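Local coordinates for A rubisco-like protein (Burkholderia fungorum, PDB 3NWR) that is of unknown exact function but is a probable lyase that shares the rubisco large-chain fold, with an N-terminal sheet domain and a barrel domain, at residues A17-E22 with T125-L130; L62-L67 with R90-T95; P170-S175 with P203-L208; A177-L182 with R213-E218; L352-S357 with D375-S380. All coordinates share one frame; numbering follows the deposited sequence.

Contact 1: residues A17-E22 with T125-L130; sequences ADYLIE and TGVRLL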
# COMPACT_ATOMS: atom_id res chain seq x y z
N ALA A 17 -11.43 12.27 10.50
CA ALA A 17 -11.11 11.89 9.14
C ALA A 17 -12.22 12.36 8.22
O ALA A 17 -13.39 12.12 8.49
CB ALA A 17 -10.95 10.37 9.05
N ASP A 18 -11.85 13.03 7.13
CA ASP A 18 -12.82 13.52 6.15
C ASP A 18 -12.81 12.61 4.93
O ASP A 18 -11.74 12.20 4.48
CB ASP A 18 -12.47 14.94 5.69
CG ASP A 18 -12.65 15.99 6.78
OD1 ASP A 18 -13.21 15.68 7.85
OD2 ASP A 18 -12.24 17.14 6.54
N TYR A 19 -14.00 12.31 4.40
CA TYR A 19 -14.14 11.48 3.20
C TYR A 19 -15.04 12.13 2.17
O TYR A 19 -15.89 12.95 2.50
CB TYR A 19 -14.75 10.12 3.55
CG TYR A 19 -14.00 9.35 4.59
CD1 TYR A 19 -13.11 8.35 4.22
CD2 TYR A 19 -14.18 9.61 5.93
CE1 TYR A 19 -12.41 7.63 5.18
CE2 TYR A 19 -13.49 8.90 6.90
CZ TYR A 19 -12.60 7.93 6.52
OH TYR A 19 -11.91 7.23 7.47
N LEU A 20 -14.84 11.73 0.92
CA LEU A 20 -15.83 11.94 -0.12
C LEU A 20 -16.43 10.58 -0.41
O LEU A 20 -15.71 9.64 -0.76
CB LEU A 20 -15.17 12.50 -1.39
CG LEU A 20 -16.00 12.42 -2.67
CD1 LEU A 20 -17.17 13.38 -2.61
CD2 LEU A 20 -15.12 12.71 -3.89
N ILE A 21 -17.75 10.44 -0.25
CA ILE A 21 -18.38 9.17 -0.55
C ILE A 21 -19.41 9.32 -1.66
O ILE A 21 -19.89 10.42 -1.93
CB ILE A 21 -19.04 8.53 0.69
CG1 ILE A 21 -20.22 9.39 1.19
CG2 ILE A 21 -18.01 8.32 1.78
CD1 ILE A 21 -21.10 8.66 2.21
N GLU A 22 -19.69 8.21 -2.32
CA GLU A 22 -20.68 8.17 -3.39
C GLU A 22 -21.52 6.92 -3.20
O GLU A 22 -20.99 5.83 -2.97
CB GLU A 22 -19.98 8.13 -4.75
CG GLU A 22 -20.92 8.14 -5.95
CD GLU A 22 -20.17 7.89 -7.24
OE1 GLU A 22 -19.32 8.73 -7.60
OE2 GLU A 22 -20.42 6.84 -7.87
N THR A 125 -20.28 3.42 -4.18
CA THR A 125 -19.72 3.39 -5.52
C THR A 125 -18.56 4.38 -5.63
O THR A 125 -18.07 4.67 -6.72
CB THR A 125 -20.80 3.68 -6.60
OG1 THR A 125 -21.47 4.92 -6.30
CG2 THR A 125 -21.81 2.55 -6.63
N GLY A 126 -18.14 4.90 -4.48
CA GLY A 126 -17.00 5.79 -4.38
C GLY A 126 -16.69 6.04 -2.91
O GLY A 126 -17.60 6.23 -2.10
N VAL A 127 -15.41 6.01 -2.55
CA VAL A 127 -14.96 6.37 -1.21
C VAL A 127 -13.50 6.79 -1.29
O VAL A 127 -12.64 6.03 -1.76
CB VAL A 127 -15.07 5.21 -0.18
CG1 VAL A 127 -14.42 5.62 1.13
CG2 VAL A 127 -16.51 4.83 0.08
N ARG A 128 -13.24 8.01 -0.83
CA ARG A 128 -11.88 8.53 -0.78
C ARG A 128 -11.63 9.23 0.54
O ARG A 128 -12.42 10.08 0.96
CB ARG A 128 -11.64 9.50 -1.93
CG ARG A 128 -10.20 10.02 -2.03
CD ARG A 128 -10.11 10.92 -3.23
NE ARG A 128 -8.83 11.59 -3.41
CZ ARG A 128 -7.96 11.29 -4.37
NH1 ARG A 128 -8.21 10.30 -5.22
NH2 ARG A 128 -6.85 12.00 -4.48
N LEU A 129 -10.53 8.87 1.19
CA LEU A 129 -10.11 9.55 2.40
C LEU A 129 -9.40 10.83 1.99
O LEU A 129 -8.38 10.78 1.31
CB LEU A 129 -9.15 8.65 3.18
CG LEU A 129 -8.47 9.30 4.38
CD1 LEU A 129 -9.48 9.76 5.43
CD2 LEU A 129 -7.44 8.33 5.00
N LEU A 130 -9.95 11.97 2.40
CA LEU A 130 -9.42 13.27 1.99
C LEU A 130 -8.37 13.84 2.94
O LEU A 130 -7.35 14.38 2.50
CB LEU A 130 -10.56 14.29 1.88
CG LEU A 130 -11.75 13.87 1.02
CD1 LEU A 130 -12.86 14.93 1.12
CD2 LEU A 130 -11.32 13.65 -0.42
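Y19 and I21 pair with L129 and V127 in an antiparallel strand-to-strand contact, which joins strand 14-23 to strand 126-133, an outermost strand, within this chain, of the four-stranded sheet in the rubisco-like N-terminal domain. The two segments run almost exactly antiparallel, at 177°. Backbone bonds tie L20 to R128 in both directions, E22 N to G126 O, and L130 N to D18 O. On one face CG of Y19 stands beside the backbone N (chi1 -57°), and L129 CD1 lies over the ring, offset toward the rim, 4.0 Å from the Y19 ring centroid and 26° off its normal, a CH-pi contact. A buried tyrosine suits this place: its flat apolar face takes the methyl while V114 O holds its OH. Beside it I21 CG2 and V127 CG2 lie 4.2 Å apart. On the other face L130 CD2 meets L20 CB at 4.1 Å, with CD1 against Y19 C and L20 N. At the E22 end the ladder closes in a classic beta bulge, T125 and G126 both facing E22. T125 N bonds to E22 O at 2.8 Å; the bond from G126 N is weak. G126, lacking a side chain, leaves room for E22 CB. T125 OG1 donates to E22 OE2 at 2.7 Å, on the carboxylate's anti side, and S74 holds OE1. Strand 89-99 flanks strand 14-23's other edge, and R128 NE bonds to S300 OG and NH1 to S292 O.

Contact 2: residues L62-L67 with R90-T95; sequences LRIEEL and RRARIT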
# COMPACT_ATOMS: atom_id res chain seq x y z
N LEU A 62 -19.63 13.42 12.32
CA LEU A 62 -19.68 14.80 12.82
C LEU A 62 -20.25 15.75 11.78
O LEU A 62 -20.83 16.78 12.13
CB LEU A 62 -18.29 15.29 13.23
CG LEU A 62 -17.61 14.64 14.43
CD1 LEU A 62 -16.30 15.36 14.75
CD2 LEU A 62 -18.54 14.63 15.64
N ARG A 63 -20.06 15.44 10.51
CA ARG A 63 -20.48 16.33 9.43
C ARG A 63 -20.90 15.55 8.21
O ARG A 63 -20.26 14.57 7.84
CB ARG A 63 -19.34 17.29 9.04
CG ARG A 63 -18.96 18.29 10.11
CD ARG A 63 -18.02 19.38 9.59
NE ARG A 63 -16.61 18.99 9.67
CZ ARG A 63 -15.90 18.99 10.79
NH1 ARG A 63 -16.46 19.34 11.94
NH2 ARG A 63 -14.62 18.62 10.77
N ILE A 64 -21.98 16.00 7.57
CA ILE A 64 -22.35 15.49 6.27
C ILE A 64 -22.74 16.68 5.42
O ILE A 64 -23.47 17.57 5.88
CB ILE A 64 -23.55 14.53 6.34
CG1 ILE A 64 -23.23 13.33 7.23
CG2 ILE A 64 -23.95 14.07 4.94
CD1 ILE A 64 -24.45 12.54 7.65
N GLU A 65 -22.24 16.73 4.19
CA GLU A 65 -22.66 17.76 3.25
C GLU A 65 -22.90 17.11 1.91
O GLU A 65 -21.97 16.60 1.29
CB GLU A 65 -21.60 18.86 3.10
CG GLU A 65 -22.02 19.96 2.12
CD GLU A 65 -20.93 20.98 1.85
OE1 GLU A 65 -19.78 20.79 2.30
OE2 GLU A 65 -21.22 22.00 1.18
N GLU A 66 -24.15 17.11 1.45
CA GLU A 66 -24.44 16.51 0.15
C GLU A 66 -23.99 17.42 -0.99
O GLU A 66 -24.18 18.63 -0.95
CB GLU A 66 -25.92 16.16 0.01
CG GLU A 66 -26.23 15.50 -1.33
CD GLU A 66 -27.28 14.42 -1.24
OE1 GLU A 66 -27.85 14.22 -0.14
OE2 GLU A 66 -27.55 13.77 -2.26
N LEU A 67 -23.37 16.81 -2.00
CA LEU A 67 -22.85 17.51 -3.16
C LEU A 67 -23.72 17.17 -4.36
O LEU A 67 -24.72 16.47 -4.23
CB LEU A 67 -21.40 17.08 -3.41
CG LEU A 67 -20.48 17.16 -2.20
CD1 LEU A 67 -19.10 16.55 -2.47
CD2 LEU A 67 -20.36 18.61 -1.73
N ARG A 90 -25.53 9.54 -5.39
CA ARG A 90 -25.37 10.71 -4.56
C ARG A 90 -23.94 10.83 -4.04
O ARG A 90 -23.26 9.83 -3.83
CB ARG A 90 -26.38 10.68 -3.42
CG ARG A 90 -27.82 10.55 -3.93
CD ARG A 90 -28.80 10.19 -2.81
NE ARG A 90 -28.93 11.27 -1.85
CZ ARG A 90 -29.77 11.26 -0.82
NH1 ARG A 90 -30.56 10.21 -0.62
NH2 ARG A 90 -29.82 12.29 0.01
N ARG A 91 -23.50 12.07 -3.85
CA ARG A 91 -22.16 12.32 -3.35
C ARG A 91 -22.22 13.19 -2.10
O ARG A 91 -23.07 14.06 -1.98
CB ARG A 91 -21.31 12.99 -4.42
CG ARG A 91 -20.96 12.05 -5.57
CD ARG A 91 -20.40 12.78 -6.77
NE ARG A 91 -19.13 13.43 -6.49
CZ ARG A 91 -18.96 14.74 -6.36
NH1 ARG A 91 -20.00 15.57 -6.50
NH2 ARG A 91 -17.76 15.24 -6.10
N ALA A 92 -21.32 12.93 -1.16
CA ALA A 92 -21.26 13.74 0.04
C ALA A 92 -19.86 13.79 0.62
O ALA A 92 -19.10 12.83 0.51
CB ALA A 92 -22.23 13.21 1.09
N ARG A 93 -19.53 14.93 1.23
CA ARG A 93 -18.33 15.04 2.05
C ARG A 93 -18.75 14.76 3.48
O ARG A 93 -19.73 15.31 3.95
CB ARG A 93 -17.71 16.44 1.96
CG ARG A 93 -16.35 16.52 2.67
CD ARG A 93 -15.71 17.91 2.63
NE ARG A 93 -14.47 17.93 3.39
CZ ARG A 93 -13.25 18.05 2.86
NH1 ARG A 93 -13.11 18.18 1.55
NH2 ARG A 93 -12.18 18.05 3.64
N ILE A 94 -18.01 13.88 4.16
CA ILE A 94 -18.37 13.55 5.53
C ILE A 94 -17.15 13.64 6.43
O ILE A 94 -16.01 13.57 5.97
CB ILE A 94 -18.97 12.14 5.63
CG1 ILE A 94 -17.91 11.07 5.33
CG2 ILE A 94 -20.18 12.00 4.69
CD1 ILE A 94 -18.38 9.67 5.60
N THR A 95 -17.39 13.84 7.72
CA THR A 95 -16.32 13.80 8.70
C THR A 95 -16.67 12.76 9.74
O THR A 95 -17.78 12.79 10.30
CB THR A 95 -16.13 15.16 9.41
OG1 THR A 95 -15.72 16.15 8.46
CG2 THR A 95 -15.08 15.05 10.50
O HOH W 1 -25.77 13.89 -4.30
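R90 turns the edge of its guanidinium to the carboxylate of E66, the two planes only 24° apart. NE and NH2 each take one carboxylate oxygen: R90 NH2 to E66 OE1 is 2.8 Å and R90 NE to E66 OE2 is 2.9 Å, both oxygens being met on the syn side. A bend in the R90 chain at chi3 (67°) places NE for this side-on grip. Two other guanidiniums offer a face instead. T95 CG2 lies over one face of R63, 3.6 Å from R63 NH2, and L67 CD1 lies over one face of R91, whose NH1 bonds to the carbonyl of E68. These four residues share one side of the sheet. I64, I94 and A92 lie on the other, with E66: I64 CG1 is 4.2 Å from I94 CG2, and A92 CB touches I64 CG2 at 4.3 Å.

The backbones are joined by bonds between E65 and R93 in both directions, by T95 N to R63 O, and by L67 N to R91 O. L62 N also bonds to T95 O at 2.8 Å, so that L62 and R63 both face T95 in a classic beta bulge. One water donates to E66 OE2 and to L67 O and accepts from R91 N, linking the salt bridge to the backbone. T95 OG1 and R93 NH2 both reach D18. Strand 60-70 is outermost within this chain and its residues 62-66 are exposed, where charged R63, E65 and E66 are at home; the bidentate pair and the water bridge should fix the E66 carboxylate's rotation and favour its ionised form.

Contact 3: residues P170-S175 with P203-L208; sequences PNVGLS and PAHAPL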
# COMPACT_ATOMS: atom_id res chain seq x y z
N PRO A 170 21.36 5.73 -16.46
CA PRO A 170 20.09 4.99 -16.52
C PRO A 170 19.62 4.56 -15.13
O PRO A 170 20.43 4.44 -14.21
CB PRO A 170 20.45 3.75 -17.34
CG PRO A 170 21.91 3.59 -17.16
CD PRO A 170 22.45 4.99 -17.13
N ASN A 171 18.31 4.34 -15.01
CA ASN A 171 17.69 4.05 -13.71
C ASN A 171 18.34 2.88 -13.01
O ASN A 171 18.52 2.88 -11.79
CB ASN A 171 16.20 3.74 -13.88
CG ASN A 171 15.40 4.90 -14.43
OD1 ASN A 171 15.79 6.06 -14.29
ND2 ASN A 171 14.27 4.60 -15.05
N VAL A 172 18.67 1.86 -13.80
CA VAL A 172 19.28 0.66 -13.27
C VAL A 172 20.09 0.04 -14.41
O VAL A 172 19.74 0.21 -15.58
CB VAL A 172 18.21 -0.33 -12.72
CG1 VAL A 172 17.28 -0.86 -13.84
CG2 VAL A 172 18.87 -1.47 -11.96
N GLY A 173 21.19 -0.64 -14.09
CA GLY A 173 21.97 -1.30 -15.12
C GLY A 173 23.45 -0.95 -15.13
O GLY A 173 24.27 -1.73 -15.61
N LEU A 174 23.79 0.24 -14.62
CA LEU A 174 25.20 0.59 -14.44
C LEU A 174 25.85 -0.30 -13.40
O LEU A 174 25.21 -0.75 -12.45
CB LEU A 174 25.35 2.04 -14.00
CG LEU A 174 24.88 3.15 -14.94
CD1 LEU A 174 25.11 4.50 -14.28
CD2 LEU A 174 25.59 3.09 -16.29
N SER A 175 27.14 -0.55 -13.58
CA SER A 175 27.91 -1.23 -12.54
C SER A 175 28.16 -0.28 -11.38
O SER A 175 27.91 0.93 -11.48
CB SER A 175 29.25 -1.70 -13.11
OG SER A 175 30.08 -0.58 -13.36
N PRO A 203 20.36 -4.31 -7.18
CA PRO A 203 20.43 -5.09 -8.42
C PRO A 203 21.72 -5.91 -8.49
O PRO A 203 22.71 -5.54 -7.88
CB PRO A 203 20.45 -4.01 -9.50
CG PRO A 203 21.17 -2.85 -8.84
CD PRO A 203 20.72 -2.90 -7.39
N ALA A 204 21.70 -7.00 -9.25
CA ALA A 204 22.92 -7.76 -9.49
C ALA A 204 23.99 -6.89 -10.18
O ALA A 204 25.19 -7.08 -9.97
CB ALA A 204 22.62 -9.02 -10.30
N HIS A 205 23.54 -5.92 -10.99
CA HIS A 205 24.45 -5.05 -11.73
C HIS A 205 25.35 -4.21 -10.83
O HIS A 205 26.50 -3.91 -11.16
CB HIS A 205 23.66 -4.13 -12.65
CG HIS A 205 22.71 -4.85 -13.55
ND1 HIS A 205 21.35 -4.59 -13.58
CD2 HIS A 205 22.92 -5.84 -14.46
CE1 HIS A 205 20.77 -5.37 -14.47
NE2 HIS A 205 21.70 -6.14 -15.01
N ALA A 206 24.79 -3.80 -9.69
CA ALA A 206 25.48 -2.90 -8.79
C ALA A 206 24.89 -3.08 -7.40
O ALA A 206 24.13 -2.23 -6.94
CB ALA A 206 25.33 -1.46 -9.25
N PRO A 207 25.23 -4.19 -6.74
CA PRO A 207 24.66 -4.50 -5.43
C PRO A 207 24.87 -3.34 -4.47
O PRO A 207 25.87 -2.63 -4.53
CB PRO A 207 25.46 -5.72 -4.97
CG PRO A 207 25.89 -6.37 -6.26
CD PRO A 207 26.19 -5.22 -7.18
N LEU A 208 23.89 -3.16 -3.60
CA LEU A 208 23.87 -2.06 -2.66
C LEU A 208 25.22 -1.85 -1.99
O LEU A 208 25.75 -0.73 -1.97
CB LEU A 208 22.77 -2.30 -1.63
CG LEU A 208 22.38 -1.20 -0.65
CD1 LEU A 208 23.42 -1.06 0.46
CD2 LEU A 208 22.14 0.11 -1.38
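H205 and V172 carry this loop-to-loop contact, together with G173 and S175. The imidazole of H205 lies against the 172-173 turn. Its CG stands beside the backbone N (chi1 -53°), and from there ND1 comes to 3.7 Å from G173 CA, while V172 CG2 sits at the ring's edge. H205 CB rests 3.7 Å from L174 O. Glycine suits position 173 because its backbone angles, phi 127° and psi -26°, would force a beta carbon against the preceding carbonyl. The branched V172 serves a second neighbour: the V172 and P203 side chains slide past each other in opposite directions, V172 CG2 touching P203 CB at 3.9 Å. At the other end S175 CA meets H205 O at 3.3 Å in a nearly straight CH...O contact, and the small methyl of A206, its CB, fits 3.3 Å from L174 O.

S175 is also the N-cap of the helix that follows. Its hydroxyl caps a backbone N, and E178 OE1 takes S175 N in return, which makes a capping box. N102 of the second subunit packs on V172, P203 and H205, and H205 NE2 makes a weak hydrogen bond with the carbonyl O of R56 of that subunit.

Across the two loops the adhesion is therefore van der Waals packing and CH...O contact, short-ranged and dependent on shape, while conventional hydrogen bonds run within the loops, to the helix starts, and weakly to the second subunit.

Contact 4: residues A177-L182 with R213-E218; sequences AETAAL and RAVMSE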
# COMPACT_ATOMS: atom_id res chain seq x y z
N ALA A 177 31.07 0.67 -10.30
CA ALA A 177 32.11 1.58 -10.76
C ALA A 177 31.54 2.65 -11.69
O ALA A 177 31.90 3.82 -11.58
CB ALA A 177 33.24 0.81 -11.45
N GLU A 178 30.67 2.23 -12.60
CA GLU A 178 30.08 3.18 -13.54
C GLU A 178 29.20 4.19 -12.80
O GLU A 178 29.18 5.38 -13.13
CB GLU A 178 29.27 2.45 -14.61
CG GLU A 178 30.13 1.70 -15.63
CD GLU A 178 29.31 0.80 -16.54
OE1 GLU A 178 28.24 0.33 -16.11
OE2 GLU A 178 29.75 0.54 -17.68
N THR A 179 28.50 3.72 -11.78
CA THR A 179 27.64 4.61 -10.99
C THR A 179 28.49 5.65 -10.26
O THR A 179 28.18 6.84 -10.27
CB THR A 179 26.83 3.82 -9.97
OG1 THR A 179 26.05 2.82 -10.64
CG2 THR A 179 25.87 4.74 -9.19
N ALA A 180 29.57 5.18 -9.64
CA ALA A 180 30.48 6.07 -8.94
C ALA A 180 31.09 7.13 -9.86
O ALA A 180 31.18 8.29 -9.48
CB ALA A 180 31.58 5.25 -8.26
N ALA A 181 31.50 6.72 -11.05
CA ALA A 181 32.08 7.66 -12.02
C ALA A 181 31.05 8.72 -12.40
O ALA A 181 31.36 9.90 -12.52
CB ALA A 181 32.56 6.92 -13.27
N LEU A 182 29.81 8.27 -12.60
CA LEU A 182 28.74 9.20 -12.96
C LEU A 182 28.46 10.16 -11.82
O LEU A 182 28.34 11.36 -12.01
CB LEU A 182 27.48 8.43 -13.33
CG LEU A 182 26.22 9.27 -13.53
CD1 LEU A 182 26.43 10.37 -14.56
CD2 LEU A 182 25.07 8.36 -13.92
N ARG A 213 29.80 1.75 -1.28
CA ARG A 213 31.24 1.94 -1.10
C ARG A 213 31.90 2.72 -2.24
O ARG A 213 32.67 3.65 -2.00
CB ARG A 213 31.94 0.59 -0.89
CG ARG A 213 31.51 -0.15 0.36
CD ARG A 213 32.29 -1.44 0.50
NE ARG A 213 32.13 -2.02 1.83
CZ ARG A 213 31.31 -3.03 2.11
NH1 ARG A 213 30.58 -3.57 1.15
NH2 ARG A 213 31.23 -3.50 3.35
N ALA A 214 31.59 2.36 -3.48
CA ALA A 214 32.21 3.04 -4.62
C ALA A 214 31.76 4.49 -4.73
O ALA A 214 32.57 5.39 -4.91
CB ALA A 214 31.92 2.31 -5.92
N VAL A 215 30.45 4.70 -4.61
CA VAL A 215 29.92 6.06 -4.71
C VAL A 215 30.42 6.98 -3.60
O VAL A 215 30.80 8.12 -3.86
CB VAL A 215 28.37 6.04 -4.74
CG1 VAL A 215 27.81 7.45 -4.57
CG2 VAL A 215 27.87 5.42 -6.03
N MET A 216 30.42 6.49 -2.36
CA MET A 216 30.85 7.35 -1.26
C MET A 216 32.33 7.71 -1.35
O MET A 216 32.73 8.78 -0.91
CB MET A 216 30.51 6.74 0.10
CG MET A 216 29.02 6.82 0.48
SD MET A 216 28.32 8.48 0.27
CE MET A 216 29.47 9.44 1.27
N SER A 217 33.13 6.83 -1.92
CA SER A 217 34.54 7.17 -2.15
C SER A 217 34.66 8.44 -2.97
O SER A 217 35.43 9.34 -2.63
CB SER A 217 35.28 6.03 -2.85
OG SER A 217 36.64 6.37 -3.00
N GLU A 218 33.89 8.51 -4.06
CA GLU A 218 33.88 9.69 -4.91
C GLU A 218 33.30 10.90 -4.20
O GLU A 218 33.83 12.00 -4.31
CB GLU A 218 33.12 9.41 -6.21
CG GLU A 218 33.82 8.41 -7.13
CD GLU A 218 35.04 9.00 -7.82
OE1 GLU A 218 35.30 10.21 -7.66
OE2 GLU A 218 35.72 8.25 -8.53
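T179 and A180 make the contact of helix 176-189 with helix 208-226, the two segments running nearly parallel, 23° apart, with axes 8.1 Å from each other. T179 comes first: its CG2, anti to its backbone N, reaches V215 CG2 at 3.8 Å and the two side chains cross obliquely. The hydroxyl instead bonds to the carbonyl of S175, one turn earlier, so threonine offers a methyl to the neighbour and satisfies its polar atom at the N-cap of its own helix. A180 has the largest area buried by the contact. Its CB comes to 3.8 Å from A214 CB and 3.5 Å from A214 O, and its CA is 4.3 Å from V215 CA; alanine at both 180 and 214 lets the backbones come this close. The carbonyl of A180 meets the aliphatic part of E218, with A180 O to E218 CG 3.5 Å. The bend at chi2 (-74°) folds E218 CD back from the extended line, and OE1 has a long, weak ion pair with R184.

The pairing thus joins two neighbouring helices of the TIM-barrel domain. V215 packs on F234 of strand 233-235, and T179 on I168 and L174 of the loops.

Contact 5: residues L352-S357 with D375-S380; sequences LPAFSS and DLLFMS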
# COMPACT_ATOMS: atom_id res chain seq x y z
N LEU A 352 10.47 18.18 4.13
CA LEU A 352 10.96 18.84 2.94
C LEU A 352 10.26 18.30 1.71
O LEU A 352 10.33 17.10 1.43
CB LEU A 352 12.47 18.61 2.81
CG LEU A 352 13.21 19.36 1.71
CD1 LEU A 352 13.28 20.86 2.01
CD2 LEU A 352 14.60 18.78 1.54
N PRO A 353 9.56 19.17 0.95
CA PRO A 353 8.93 18.68 -0.28
C PRO A 353 9.96 18.54 -1.40
O PRO A 353 10.85 19.39 -1.56
CB PRO A 353 7.91 19.79 -0.61
CG PRO A 353 8.55 21.04 -0.07
CD PRO A 353 9.27 20.59 1.21
N ALA A 354 9.86 17.44 -2.13
CA ALA A 354 10.70 17.18 -3.29
C ALA A 354 9.89 17.29 -4.57
O ALA A 354 8.96 16.51 -4.80
CB ALA A 354 11.38 15.81 -3.17
N PHE A 355 10.22 18.28 -5.38
CA PHE A 355 9.56 18.49 -6.66
C PHE A 355 10.34 17.78 -7.74
O PHE A 355 11.57 17.84 -7.75
CB PHE A 355 9.54 19.98 -7.00
CG PHE A 355 8.64 20.79 -6.11
CD1 PHE A 355 7.36 21.13 -6.52
CD2 PHE A 355 9.09 21.24 -4.87
CE1 PHE A 355 6.53 21.89 -5.71
CE2 PHE A 355 8.27 22.00 -4.05
CZ PHE A 355 6.99 22.32 -4.46
N SER A 356 9.63 17.13 -8.66
CA SER A 356 10.29 16.43 -9.75
C SER A 356 9.36 16.26 -10.95
O SER A 356 8.16 16.50 -10.85
CB SER A 356 10.73 15.04 -9.28
OG SER A 356 9.59 14.22 -9.10
N SER A 357 9.96 15.83 -12.06
CA SER A 357 9.28 15.56 -13.33
C SER A 357 9.25 16.79 -14.24
O SER A 357 8.45 17.71 -14.02
CB SER A 357 7.87 15.00 -13.13
OG SER A 357 7.32 14.59 -14.37
N ASP A 375 12.42 26.53 0.96
CA ASP A 375 12.56 25.26 1.69
C ASP A 375 12.00 24.09 0.88
O ASP A 375 10.89 23.59 1.12
CB ASP A 375 11.89 25.37 3.06
CG ASP A 375 12.65 26.31 4.02
OD1 ASP A 375 13.83 26.60 3.78
OD2 ASP A 375 12.07 26.74 5.03
N LEU A 376 12.79 23.67 -0.09
CA LEU A 376 12.37 22.63 -1.01
C LEU A 376 13.57 21.98 -1.67
O LEU A 376 14.66 22.56 -1.75
CB LEU A 376 11.40 23.21 -2.05
CG LEU A 376 12.01 24.28 -2.97
CD1 LEU A 376 12.39 23.69 -4.32
CD2 LEU A 376 11.06 25.47 -3.13
N LEU A 377 13.36 20.74 -2.10
CA LEU A 377 14.33 20.00 -2.91
C LEU A 377 13.82 19.99 -4.35
O LEU A 377 12.72 19.51 -4.62
CB LEU A 377 14.48 18.58 -2.37
CG LEU A 377 15.36 17.60 -3.16
CD1 LEU A 377 16.77 18.11 -3.31
CD2 LEU A 377 15.35 16.22 -2.49
N PHE A 378 14.63 20.55 -5.25
CA PHE A 378 14.25 20.72 -6.65
C PHE A 378 15.00 19.72 -7.52
O PHE A 378 16.20 19.89 -7.78
CB PHE A 378 14.60 22.16 -7.06
CG PHE A 378 14.00 22.61 -8.38
CD1 PHE A 378 12.65 22.89 -8.48
CD2 PHE A 378 14.80 22.77 -9.50
CE1 PHE A 378 12.10 23.32 -9.69
CE2 PHE A 378 14.26 23.21 -10.72
CZ PHE A 378 12.90 23.47 -10.80
N MET A 379 14.30 18.68 -7.95
CA MET A 379 14.91 17.60 -8.73
C MET A 379 14.77 17.89 -10.20
O MET A 379 13.65 17.99 -10.72
CB MET A 379 14.22 16.27 -8.42
CG MET A 379 14.17 15.89 -6.95
SD MET A 379 15.80 15.60 -6.24
CE MET A 379 16.46 14.41 -7.39
N SER A 380 15.91 17.99 -10.88
CA SER A 380 15.93 18.24 -12.31
C SER A 380 16.75 17.16 -13.01
O SER A 380 17.86 16.84 -12.59
CB SER A 380 16.52 19.64 -12.57
OG SER A 380 16.51 19.96 -13.95
O HOH W 2 12.57 16.93 -12.97
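L352, F355 and L377 lie in the tight part of this parallel strand pair, strand 352-355 with strand 377-379. Three backbone bonds knit it: L377 N to P353 O, F355 N to L377 O and M379 N to F355 O, each 2.9 Å, with every donor nearly along the C=O axis. L352 crosses the L377 side chain at about a right angle; its CD1 lies 3.5 Å from L376 N. The small A354 methyl, its CB, lets L377 CD2 lie against it at 4.0 Å. On the other face the F355 ring turns its edge to L376 CB, 3.9 Å from F355 CE2, while V371 of helix 364-371 and V332 and A336 of helix 329-340 press on that ring. P353 has no N-H; its CD rests 3.4 Å from D375 O. M379 CB packs 3.2 Å from F355 O.

From S356 the pairing is looser. S356 CB still touches M379 CB at 3.8 Å, but S357 is linked to M379 by a water that donates to M379 O and accepts weakly from S357 N. S357 OG bonds to K324 N, and the S357 side chain lies about 5 Å from a bound sulfate, probably from the crystallisation liquor though it may mark a pocket. At the start D375 reaches R153 in a salt bridge.

The chemistry is thus an apolar, directly bonded middle with polar groups at both ends; the hydrated one is at the C-terminal strand ends, the usual active-site side of a TIM barrel.

Contacts 1 and 2 share the N-terminal sheet and touch: I21 N lies 2.8 Å from A92 O, a probable hydrogen bond. Contacts 3 and 4 adjoin in the barrel domain, their segments alternating along the chain, and L174 CB is 3.5 Å from T179 OG1. Contact 5 lies in the barrel sheet, its centre about 24 Å from those of contacts 3 and 4 and about 29 Å from that of contact 1. The carboxylated lysine K195, a modification also found in activated rubisco, falls in sequence between the segments of contacts 3 and 4, and the sulfate lies about 5 Å from the S357 side chain of contact 5. Contacts 1 and 3 are about 41 Å apart between centres.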